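Local structure of phosphate-binding protein PstS (Borrelia burgdorferi, 4N13) at residues Val14-Ser19 with Tyr61-Ser66; Thr20-Ile25 with Gln258-Ile263; Glu28-Tyr33 with Thr240-Phe245. The protein binds inorganic phosphate with micromolar affinity and serves as the solute-binding component of the PstSACB ABC transporter, which imports phosphate. All coordinates share one frame; numbering follows the deposited sequence. Where two conformers were deposited one is given.

Contact 1 of 3, residues Val14-Ser19 with Tyr61-Ser66. With SO4 (sulfate ion), chain D.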
loop_
_atom_site.group_PDB
_atom_site.type_symbol
_atom_site.label_atom_id
_atom_site.label_comp_id
_atom_site.label_asym_id
_atom_site.label_seq_id
_atom_site.Cartn_x
_atom_site.Cartn_y
_atom_site.Cartn_z
ATOM N N VAL A 14 -25.242 -8.811 3.296
ATOM C CA VAL A 14 -23.866 -8.765 3.733
ATOM C C VAL A 14 -23.399 -7.315 3.690
ATOM O O VAL A 14 -23.086 -6.771 2.617
ATOM C CB VAL A 14 -22.961 -9.661 2.861
ATOM C CG1 VAL A 14 -21.484 -9.519 3.273
ATOM C CG2 VAL A 14 -23.428 -11.104 2.938
ATOM N N SER A 15 -23.359 -6.690 4.862
ATOM C CA SER A 15 -22.915 -5.305 4.986
ATOM C C SER A 15 -21.401 -5.291 5.245
ATOM O O SER A 15 -20.932 -5.928 6.190
ATOM C CB SER A 15 -23.669 -4.602 6.114
ATOM O OG SER A 15 -23.375 -3.223 6.110
ATOM N N ILE A 16 -20.658 -4.573 4.402
ATOM C CA ILE A 16 -19.207 -4.513 4.478
ATOM C C ILE A 16 -18.793 -3.063 4.740
ATOM O O ILE A 16 -19.414 -2.129 4.246
ATOM C CB ILE A 16 -18.594 -5.015 3.170
ATOM C CG1 ILE A 16 -19.199 -6.364 2.779
ATOM C CG2 ILE A 16 -17.073 -5.077 3.253
ATOM C CD1 ILE A 16 -18.622 -6.964 1.516
ATOM N N GLY A 17 -17.743 -2.885 5.527
ATOM C CA GLY A 17 -17.201 -1.562 5.788
ATOM C C GLY A 17 -15.692 -1.602 5.747
ATOM O O GLY A 17 -15.100 -2.668 5.781
ATOM N N GLY A 18 -15.054 -0.443 5.668
ATOM C CA GLY A 18 -13.615 -0.406 5.749
ATOM C C GLY A 18 -12.944 0.709 4.980
ATOM O O GLY A 18 -13.491 1.810 4.818
ATOM N N SER A 19 -11.735 0.398 4.524
ATOM C CA SER A 19 -10.846 1.353 3.895
ATOM C C SER A 19 -11.504 2.135 2.759
ATOM O O SER A 19 -12.161 1.573 1.904
ATOM C CB SER A 19 -9.669 0.567 3.333
ATOM O OG SER A 19 -8.792 1.428 2.632
ATOM N N TYR A 61 -21.207 -4.508 10.559
ATOM C CA TYR A 61 -20.726 -5.128 9.328
ATOM C C TYR A 61 -20.484 -6.612 9.587
ATOM O O TYR A 61 -20.127 -6.995 10.712
ATOM C CB TYR A 61 -19.406 -4.485 8.892
ATOM C CG TYR A 61 -19.513 -2.992 8.685
ATOM C CD1 TYR A 61 -20.495 -2.457 7.871
ATOM C CD2 TYR A 61 -18.655 -2.121 9.324
ATOM C CE1 TYR A 61 -20.608 -1.103 7.678
ATOM C CE2 TYR A 61 -18.763 -0.738 9.139
ATOM C CZ TYR A 61 -19.764 -0.244 8.320
ATOM O OH TYR A 61 -19.909 1.111 8.113
ATOM N N LYS A 62 -20.642 -7.440 8.549
ATOM C CA LYS A 62 -20.229 -8.843 8.591
ATOM C C LYS A 62 -18.810 -9.059 8.060
ATOM O O LYS A 62 -18.203 -10.097 8.306
ATOM C CB LYS A 62 -21.202 -9.704 7.797
ATOM C CG LYS A 62 -22.533 -9.890 8.480
ATOM C CD LYS A 62 -23.421 -10.825 7.677
ATOM C CE LYS A 62 -24.825 -10.904 8.240
ATOM N NZ LYS A 62 -25.720 -11.619 7.305
ATOM N N ILE A 63 -18.291 -8.087 7.308
ATOM C CA ILE A 63 -16.934 -8.142 6.780
ATOM C C ILE A 63 -16.369 -6.741 6.928
ATOM O O ILE A 63 -17.067 -5.768 6.642
ATOM C CB ILE A 63 -16.890 -8.523 5.272
ATOM C CG1 ILE A 63 -17.579 -9.873 5.021
ATOM C CG2 ILE A 63 -15.466 -8.504 4.748
ATOM C CD1 ILE A 63 -17.769 -10.202 3.550
ATOM N N ALA A 64 -15.099 -6.636 7.311
ATOM C CA ALA A 64 -14.365 -5.372 7.248
ATOM C C ALA A 64 -13.221 -5.514 6.260
ATOM O O ALA A 64 -12.613 -6.577 6.153
ATOM C CB ALA A 64 -13.818 -4.986 8.611
ATOM N N ILE A 65 -12.935 -4.435 5.545
ATOM C CA ILE A 65 -11.801 -4.402 4.634
ATOM C C ILE A 65 -10.776 -3.428 5.204
ATOM O O ILE A 65 -11.100 -2.263 5.435
ATOM C CB ILE A 65 -12.198 -3.943 3.230
ATOM C CG1 ILE A 65 -13.334 -4.803 2.691
ATOM C CG2 ILE A 65 -10.977 -3.979 2.333
ATOM C CD1 ILE A 65 -12.957 -6.264 2.485
ATOM N N SER A 66 -9.549 -3.907 5.451
ATOM C CA SER A 66 -8.534 -3.082 6.090
ATOM C C SER A 66 -7.269 -2.987 5.259
ATOM O O SER A 66 -6.867 -3.945 4.609
ATOM C CB SER A 66 -8.186 -3.664 7.463
ATOM O OG SER A 66 -7.209 -2.873 8.113
HETATM S S SO4 D . -7.871 3.693 5.409
HETATM O O1 SO4 D . -9.157 4.139 4.927
HETATM O O2 SO4 D . -7.000 4.887 5.456
HETATM O O3 SO4 D . -7.904 3.004 6.699
HETATM O O4 SO4 D . -7.284 2.735 4.493
#
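The CA of Gly17 sits over the middle of the Tyr61 ring, 3.6 Å from the centroid and only 5° off the ring normal. With no side chain on the glycine, the phenol can press directly on the backbone of the neighbouring strand in a CH-pi contact. The first torsion of Tyr61 sets CG anti to its own carbonyl carbon (chi1 -58°), which starts the ring off over the strand. Ser15 OG approaches the same ring differently, at the edge and in plane, 3.5 Å from Tyr61 CD1.

Beside this contact the two backbones pair as parallel strands. Ser15 O accepts from Lys62 N at 2.8 Å, and Gly17 then bonds twice, its N donating to Ile63 O and its O accepting from Ile65 N. The ladder closes with Ser19 N donating to Ile65 O at 2.9 Å. Strand 12-18 also pairs in parallel with strand 40-45, while strand 223-230, returning late in the chain, runs antiparallel beside 63-66. The resulting order 40-45, 12-18, 63-66, 223-230 is that of the first lobe of class II periplasmic binding proteins.

On the sheet face bearing the isoleucines, Ile16 and Ile63 run alongside each other in the same direction, with their CD1 atoms 3.9 Å apart. Val14 CG1 reaches Ile63 CD1 at 3.8 Å, while Ile16 CG2 meets Ile65 CG1. Helix 237-246 packs on this face through Phe242 and Val239. Just past the end of the strand, Ser19 OG donates to SO4 O4 at 2.7 Å and is also hydrogen-bonded to Thr21 OG1. Ser49 and Ser67 hold the same sulfate, which probably came from the crystallisation liquor and sits where similarity places phosphate.

Contact 2 of 3, residues Thr20-Ile25 with Gln258-Ile263. With SO4 (sulfate ion), chain D.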
loop_
_atom_site.group_PDB
_atom_site.type_symbol
_atom_site.label_atom_id
_atom_site.label_comp_id
_atom_site.label_asym_id
_atom_site.label_seq_id
_atom_site.Cartn_x
_atom_site.Cartn_y
_atom_site.Cartn_z
ATOM N N THR A 20 -11.221 3.431 2.686
ATOM C CA THR A 20 -11.711 4.239 1.579
ATOM C C THR A 20 -10.982 3.929 0.271
ATOM O O THR A 20 -11.534 4.085 -0.821
ATOM C CB THR A 20 -11.593 5.729 1.931
ATOM O OG1 THR A 20 -10.222 6.060 2.200
ATOM C CG2 THR A 20 -12.419 6.026 3.168
ATOM N N THR A 21 -9.762 3.436 0.377
ATOM C CA THR A 21 -8.904 3.304 -0.782
ATOM C C THR A 21 -9.419 2.268 -1.784
ATOM O O THR A 21 -9.016 2.268 -2.919
ATOM C CB THR A 21 -7.459 2.937 -0.356
ATOM O OG1 THR A 21 -7.420 1.597 0.155
ATOM C CG2 THR A 21 -6.927 3.918 0.703
ATOM N N VAL A 22 -10.326 1.396 -1.357
ATOM C CA VAL A 22 -10.777 0.298 -2.216
ATOM C C VAL A 22 -12.247 0.380 -2.583
ATOM O O VAL A 22 -12.797 -0.557 -3.172
ATOM C CB VAL A 22 -10.515 -1.064 -1.577
ATOM C CG1 VAL A 22 -9.016 -1.297 -1.448
ATOM C CG2 VAL A 22 -11.203 -1.168 -0.227
ATOM N N SER A 23 -12.891 1.502 -2.297
ATOM C CA SER A 23 -14.306 1.635 -2.622
ATOM C C SER A 23 -14.700 1.205 -4.046
ATOM O O SER A 23 -15.627 0.438 -4.199
ATOM C CB SER A 23 -14.802 3.046 -2.341
ATOM O OG SER A 23 -14.748 3.315 -0.956
ATOM N N PRO A 24 -14.042 1.728 -5.094
ATOM C CA PRO A 24 -14.547 1.323 -6.419
ATOM C C PRO A 24 -14.259 -0.144 -6.759
ATOM O O PRO A 24 -14.966 -0.705 -7.586
ATOM C CB PRO A 24 -13.871 2.310 -7.375
ATOM C CG PRO A 24 -12.678 2.801 -6.647
ATOM C CD PRO A 24 -13.034 2.800 -5.192
ATOM N N ILE A 25 -13.264 -0.755 -6.132
ATOM C CA ILE A 25 -13.038 -2.191 -6.275
ATOM C C ILE A 25 -14.166 -2.955 -5.624
ATOM O O ILE A 25 -14.756 -3.842 -6.242
ATOM C CB ILE A 25 -11.706 -2.599 -5.646
ATOM C CG1 ILE A 25 -10.571 -2.004 -6.498
ATOM C CG2 ILE A 25 -11.576 -4.123 -5.564
ATOM C CD1 ILE A 25 -9.205 -2.063 -5.865
ATOM N N GLN A 258 -8.221 -1.868 -11.491
ATOM C CA GLN A 258 -8.338 -0.636 -10.730
ATOM C C GLN A 258 -7.042 -0.209 -10.094
ATOM O O GLN A 258 -7.026 0.647 -9.214
ATOM C CB GLN A 258 -9.454 -0.774 -9.720
ATOM C CG GLN A 258 -10.739 -0.870 -10.480
ATOM C CD GLN A 258 -11.918 -0.409 -9.733
ATOM O OE1 GLN A 258 -11.859 0.584 -9.027
ATOM N NE2 GLN A 258 -13.019 -1.134 -9.856
ATOM N N GLY A 259 -5.940 -0.764 -10.582
ATOM C CA GLY A 259 -4.637 -0.219 -10.265
ATOM C C GLY A 259 -3.904 -0.825 -9.097
ATOM O O GLY A 259 -2.817 -0.361 -8.761
ATOM N N PHE A 260 -4.483 -1.842 -8.471
ATOM C CA PHE A 260 -3.840 -2.507 -7.344
ATOM C C PHE A 260 -3.227 -3.798 -7.859
ATOM O O PHE A 260 -3.373 -4.149 -9.023
ATOM C CB PHE A 260 -4.850 -2.836 -6.232
ATOM C CG PHE A 260 -5.273 -1.667 -5.390
ATOM C CD1 PHE A 260 -4.906 -1.596 -4.060
ATOM C CD2 PHE A 260 -6.094 -0.673 -5.907
ATOM C CE1 PHE A 260 -5.309 -0.547 -3.270
ATOM C CE2 PHE A 260 -6.488 0.389 -5.120
ATOM C CZ PHE A 260 -6.093 0.448 -3.798
ATOM N N LEU A 261 -2.528 -4.505 -6.992
ATOM C CA LEU A 261 -1.884 -5.759 -7.347
ATOM C C LEU A 261 -2.650 -6.905 -6.725
ATOM O O LEU A 261 -3.030 -6.822 -5.566
ATOM C CB LEU A 261 -0.479 -5.770 -6.764
ATOM C CG LEU A 261 0.360 -6.950 -7.193
ATOM C CD1 LEU A 261 0.717 -6.833 -8.664
ATOM C CD2 LEU A 261 1.611 -6.995 -6.333
ATOM N N GLY A 262 -2.897 -7.963 -7.487
ATOM C CA GLY A 262 -3.658 -9.103 -7.012
ATOM C C GLY A 262 -2.823 -10.191 -6.350
ATOM O O GLY A 262 -1.596 -10.146 -6.315
ATOM N N ILE A 263 -3.523 -11.156 -5.766
ATOM C CA ILE A 263 -2.913 -12.317 -5.153
ATOM C C ILE A 263 -2.908 -13.482 -6.143
ATOM O O ILE A 263 -3.507 -13.412 -7.202
ATOM C CB ILE A 263 -3.706 -12.756 -3.900
ATOM C CG1 ILE A 263 -5.126 -13.212 -4.272
ATOM C CG2 ILE A 263 -3.711 -11.645 -2.851
ATOM C CD1 ILE A 263 -5.850 -13.910 -3.138
HETATM S S SO4 D . -7.871 3.693 5.409
HETATM O O1 SO4 D . -9.157 4.139 4.927
HETATM O O2 SO4 D . -7.000 4.887 5.456
HETATM O O3 SO4 D . -7.904 3.004 6.699
HETATM O O4 SO4 D . -7.284 2.735 4.493
#
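Gln258 NE2 donates to Pro24 O at 3.0 Å, and the same amide nitrogen makes a weak hydrogen bond to Glu28 OE1, so two oxygens of helix 23-36 share it. Gln258 opens the turn after helix 249-257, which ends in a Schellman motif with Gly259, at positive phi, as the C-prime residue. The bond to Pro24 O is bent at the acceptor: the C=O...N angle is 102°, with the donor well above the carbonyl plane.

The aliphatic part of the glutamine is used too. Gln258 CB lies 3.6 Å from Ile25 CG1, the two side chains running antiparallel past each other. Beyond the turn, the Phe260 ring packs against the start of the other helix, where Val22 holds the N-cap position. Ile25 CD1 comes obliquely to Phe260 CD2 at 3.4 Å.

The turn that precedes helix 23-36 faces the ligand site, where Thr20 N hydrogen-bonds SO4 O1 at 3.1 Å. Next to it, Thr21 O is 3.6 Å from Phe260 CZ.

Contact 3 of 3, residues Glu28-Tyr33 with Thr240-Phe245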
loop_
_atom_site.group_PDB
_atom_site.type_symbol
_atom_site.label_atom_id
_atom_site.label_comp_id
_atom_site.label_asym_id
_atom_site.label_seq_id
_atom_site.Cartn_x
_atom_site.Cartn_y
_atom_site.Cartn_z
ATOM N N GLU A 28 -17.402 -2.508 -7.655
ATOM C CA GLU A 28 -17.467 -3.325 -8.862
ATOM C C GLU A 28 -17.634 -4.804 -8.515
ATOM O O GLU A 28 -18.348 -5.541 -9.200
ATOM C CB GLU A 28 -16.246 -3.106 -9.747
ATOM C CG GLU A 28 -16.320 -3.917 -11.031
ATOM C CD GLU A 28 -15.255 -3.597 -12.037
ATOM O OE1 GLU A 28 -14.522 -2.602 -11.853
ATOM O OE2 GLU A 28 -15.168 -4.354 -13.023
ATOM N N MET A 29 -16.951 -5.259 -7.468
ATOM C CA MET A 29 -17.112 -6.634 -7.031
ATOM C C MET A 29 -18.556 -6.931 -6.661
ATOM O O MET A 29 -19.071 -8.001 -6.990
ATOM C CB MET A 29 -16.210 -6.965 -5.858
ATOM C CG MET A 29 -14.749 -7.090 -6.153
ATOM S SD MET A 29 -13.791 -7.318 -4.662
ATOM C CE MET A 29 -12.212 -7.767 -5.356
ATOM N N ILE A 30 -19.204 -5.999 -5.964
ATOM C CA ILE A 30 -20.608 -6.166 -5.605
ATOM C C ILE A 30 -21.471 -6.313 -6.848
ATOM O O ILE A 30 -22.313 -7.211 -6.948
ATOM C CB ILE A 30 -21.078 -4.979 -4.735
ATOM C CG1 ILE A 30 -20.469 -5.099 -3.334
ATOM C CG2 ILE A 30 -22.613 -4.914 -4.658
ATOM C CD1 ILE A 30 -20.575 -3.860 -2.484
ATOM N N LEU A 31 -21.274 -5.431 -7.812
ATOM C CA LEU A 31 -22.145 -5.464 -8.977
ATOM C C LEU A 31 -21.867 -6.673 -9.861
ATOM O O LEU A 31 -22.792 -7.258 -10.417
ATOM C CB LEU A 31 -22.060 -4.152 -9.753
ATOM C CG LEU A 31 -22.785 -2.999 -9.025
ATOM C CD1 LEU A 31 -22.379 -1.646 -9.547
ATOM C CD2 LEU A 31 -24.295 -3.157 -9.099
ATOM N N ARG A 32 -20.614 -7.095 -9.947
ATOM C CA ARG A 32 -20.317 -8.284 -10.734
ATOM C C ARG A 32 -20.728 -9.566 -10.030
ATOM O O ARG A 32 -21.203 -10.501 -10.686
ATOM C CB ARG A 32 -18.864 -8.264 -11.156
ATOM C CG ARG A 32 -18.670 -7.108 -12.140
ATOM C CD ARG A 32 -17.342 -7.081 -12.801
ATOM N NE ARG A 32 -17.185 -8.187 -13.722
ATOM C CZ ARG A 32 -16.062 -8.419 -14.376
ATOM N NH1 ARG A 32 -15.020 -7.621 -14.183
ATOM N NH2 ARG A 32 -15.981 -9.441 -15.205
ATOM N N TYR A 33 -20.597 -9.618 -8.707
ATOM C CA TYR A 33 -21.068 -10.803 -7.990
ATOM C C TYR A 33 -22.589 -10.940 -8.137
ATOM O O TYR A 33 -23.118 -12.061 -8.194
ATOM C CB TYR A 33 -20.620 -10.807 -6.509
ATOM C CG TYR A 33 -21.076 -12.075 -5.816
ATOM C CD1 TYR A 33 -20.593 -13.307 -6.227
ATOM C CD2 TYR A 33 -22.035 -12.040 -4.808
ATOM C CE1 TYR A 33 -21.045 -14.493 -5.654
ATOM C CE2 TYR A 33 -22.491 -13.201 -4.221
ATOM C CZ TYR A 33 -22.000 -14.431 -4.661
ATOM O OH TYR A 33 -22.477 -15.587 -4.100
ATOM N N THR A 240 -19.215 -16.298 3.155
ATOM C CA THR A 240 -18.246 -17.176 2.507
ATOM C C THR A 240 -18.310 -17.053 0.991
ATOM O O THR A 240 -17.285 -16.989 0.320
ATOM C CB THR A 240 -18.529 -18.609 2.925
ATOM O OG1 THR A 240 -18.431 -18.667 4.341
ATOM C CG2 THR A 240 -17.555 -19.585 2.299
ATOM N N GLN A 241 -19.508 -17.005 0.440
ATOM C CA GLN A 241 -19.654 -16.870 -0.999
ATOM C C GLN A 241 -19.037 -15.578 -1.525
ATOM O O GLN A 241 -18.356 -15.576 -2.534
ATOM C CB GLN A 241 -21.126 -16.877 -1.378
ATOM C CG GLN A 241 -21.814 -18.240 -1.244
ATOM C CD GLN A 241 -23.310 -18.142 -1.494
ATOM O OE1 GLN A 241 -23.966 -17.215 -1.026
ATOM N NE2 GLN A 241 -23.850 -19.088 -2.227
ATOM N N PHE A 242 -19.310 -14.465 -0.875
ATOM C CA PHE A 242 -18.778 -13.209 -1.382
ATOM C C PHE A 242 -17.252 -13.170 -1.271
ATOM O O PHE A 242 -16.581 -12.712 -2.180
ATOM C CB PHE A 242 -19.405 -11.977 -0.709
ATOM C CG PHE A 242 -18.995 -10.696 -1.364
ATOM C CD1 PHE A 242 -19.463 -10.406 -2.631
ATOM C CD2 PHE A 242 -18.100 -9.816 -0.776
ATOM C CE1 PHE A 242 -19.078 -9.277 -3.283
ATOM C CE2 PHE A 242 -17.720 -8.657 -1.430
ATOM C CZ PHE A 242 -18.222 -8.396 -2.681
ATOM N N ILE A 243 -16.704 -13.639 -0.155
ATOM C CA ILE A 243 -15.258 -13.688 0.013
ATOM C C ILE A 243 -14.620 -14.581 -1.050
ATOM O O ILE A 243 -13.573 -14.237 -1.615
ATOM C CB ILE A 243 -14.895 -14.138 1.440
ATOM C CG1 ILE A 243 -15.384 -13.076 2.423
ATOM C CG2 ILE A 243 -13.401 -14.433 1.535
ATOM C CD1 ILE A 243 -15.191 -13.423 3.874
ATOM N N ASP A 244 -15.261 -15.704 -1.342
ATOM C CA ASP A 244 -14.788 -16.593 -2.398
ATOM C C ASP A 244 -14.765 -15.878 -3.749
ATOM O O ASP A 244 -13.839 -16.062 -4.544
ATOM C CB ASP A 244 -15.676 -17.828 -2.459
ATOM C CG ASP A 244 -15.303 -18.756 -3.580
ATOM O OD1 ASP A 244 -14.227 -19.373 -3.503
ATOM O OD2 ASP A 244 -16.087 -18.855 -4.544
ATOM N N PHE A 245 -15.728 -14.999 -4.004
ATOM C CA PHE A 245 -15.699 -14.203 -5.229
ATOM C C PHE A 245 -14.555 -13.187 -5.215
ATOM O O PHE A 245 -13.860 -12.997 -6.215
ATOM C CB PHE A 245 -17.037 -13.498 -5.459
ATOM C CG PHE A 245 -17.036 -12.634 -6.691
ATOM C CD1 PHE A 245 -17.163 -13.203 -7.956
ATOM C CD2 PHE A 245 -16.865 -11.268 -6.600
ATOM C CE1 PHE A 245 -17.137 -12.418 -9.090
ATOM C CE2 PHE A 245 -16.833 -10.487 -7.741
ATOM C CZ PHE A 245 -16.973 -11.066 -8.986
#
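The helical segments Glu28-Tyr33 and Thr240-Phe245 cross at 111° with their axes 10.8 Å apart, a wide spacing filled by large side chains. No hydrogen bond joins them; Tyr33, Phe242 and Phe245 form an aromatic cluster that carries the contact.

Each of the three rings leaves its helix with CG anti to the backbone N. In Tyr33 (chi1 -178°) this sends CG toward the other helix, and both phenylalanines meet the tyrosine ring from the same side. Phe242 turns its edge toward the face of Tyr33 in an offset edge-to-face pair, the ring centroids 5.7 Å apart and the planes at 75°. The closest atoms of this pair are Phe242 CD1 and Tyr33 CD2, at 3.7 Å. Phe245 meets the tyrosine in another way. The two side chains pass each other head to tail, with Tyr33 CB over one face of the Phe245 ring, offset toward its rim, and Tyr33 CD1 3.6 Å from Phe245 CB.

The Tyr33 side chain runs roughly perpendicular to that of Gln241, with OH 3.3 Å from Gln241 CB; its polar partner is Asn37, to which the hydroxyl is hydrogen-bonded. Around the aromatic trio, Met29 CB touches both Phe242 CZ and Phe245 CE2, and Ile30 CG1 lies 4.0 Å from Phe242 CZ. The carbonyl oxygen of Met29 already accepts from Tyr33 N within the helix, and it also borders both phenylalanines, coming within 3.4 Å of Phe245 CE2. Arg32 CB packs near Phe245 CZ, while its guanidinium turns back to Glu28 in a long, weak salt bridge.

Phe242 and Ile30 both rest on Val42 of strand 40-45. Helices from the early and late parts of the chain thus pack together on the sheet of one lobe, consistent with the class II binding-protein fold, in which a late part of the chain returns to the first lobe.

How the contacts relate
The worked example runs from a buried sheet outward to its helical cover. Contact 1 is buried and relies on backbone hydrogen bonding, whereas contacts 2 and 3 are only partly buried and depend on side chains: one amide bond with apolar packing in contact 2, aromatic rings in contact 3. Both of these use helix 23-36, contact 2 at its start and contact 3 further along, and a glutamine bridges the two. Contact 1 meets contact 3 where Ile16 CD1 lies 3.5 Å from Phe242 CE2, and contact 2 where Ile65 packs on Val22 in the conformer given. Contacts 1 and 2 both reach the sulfate; contact 3 lies away from the site.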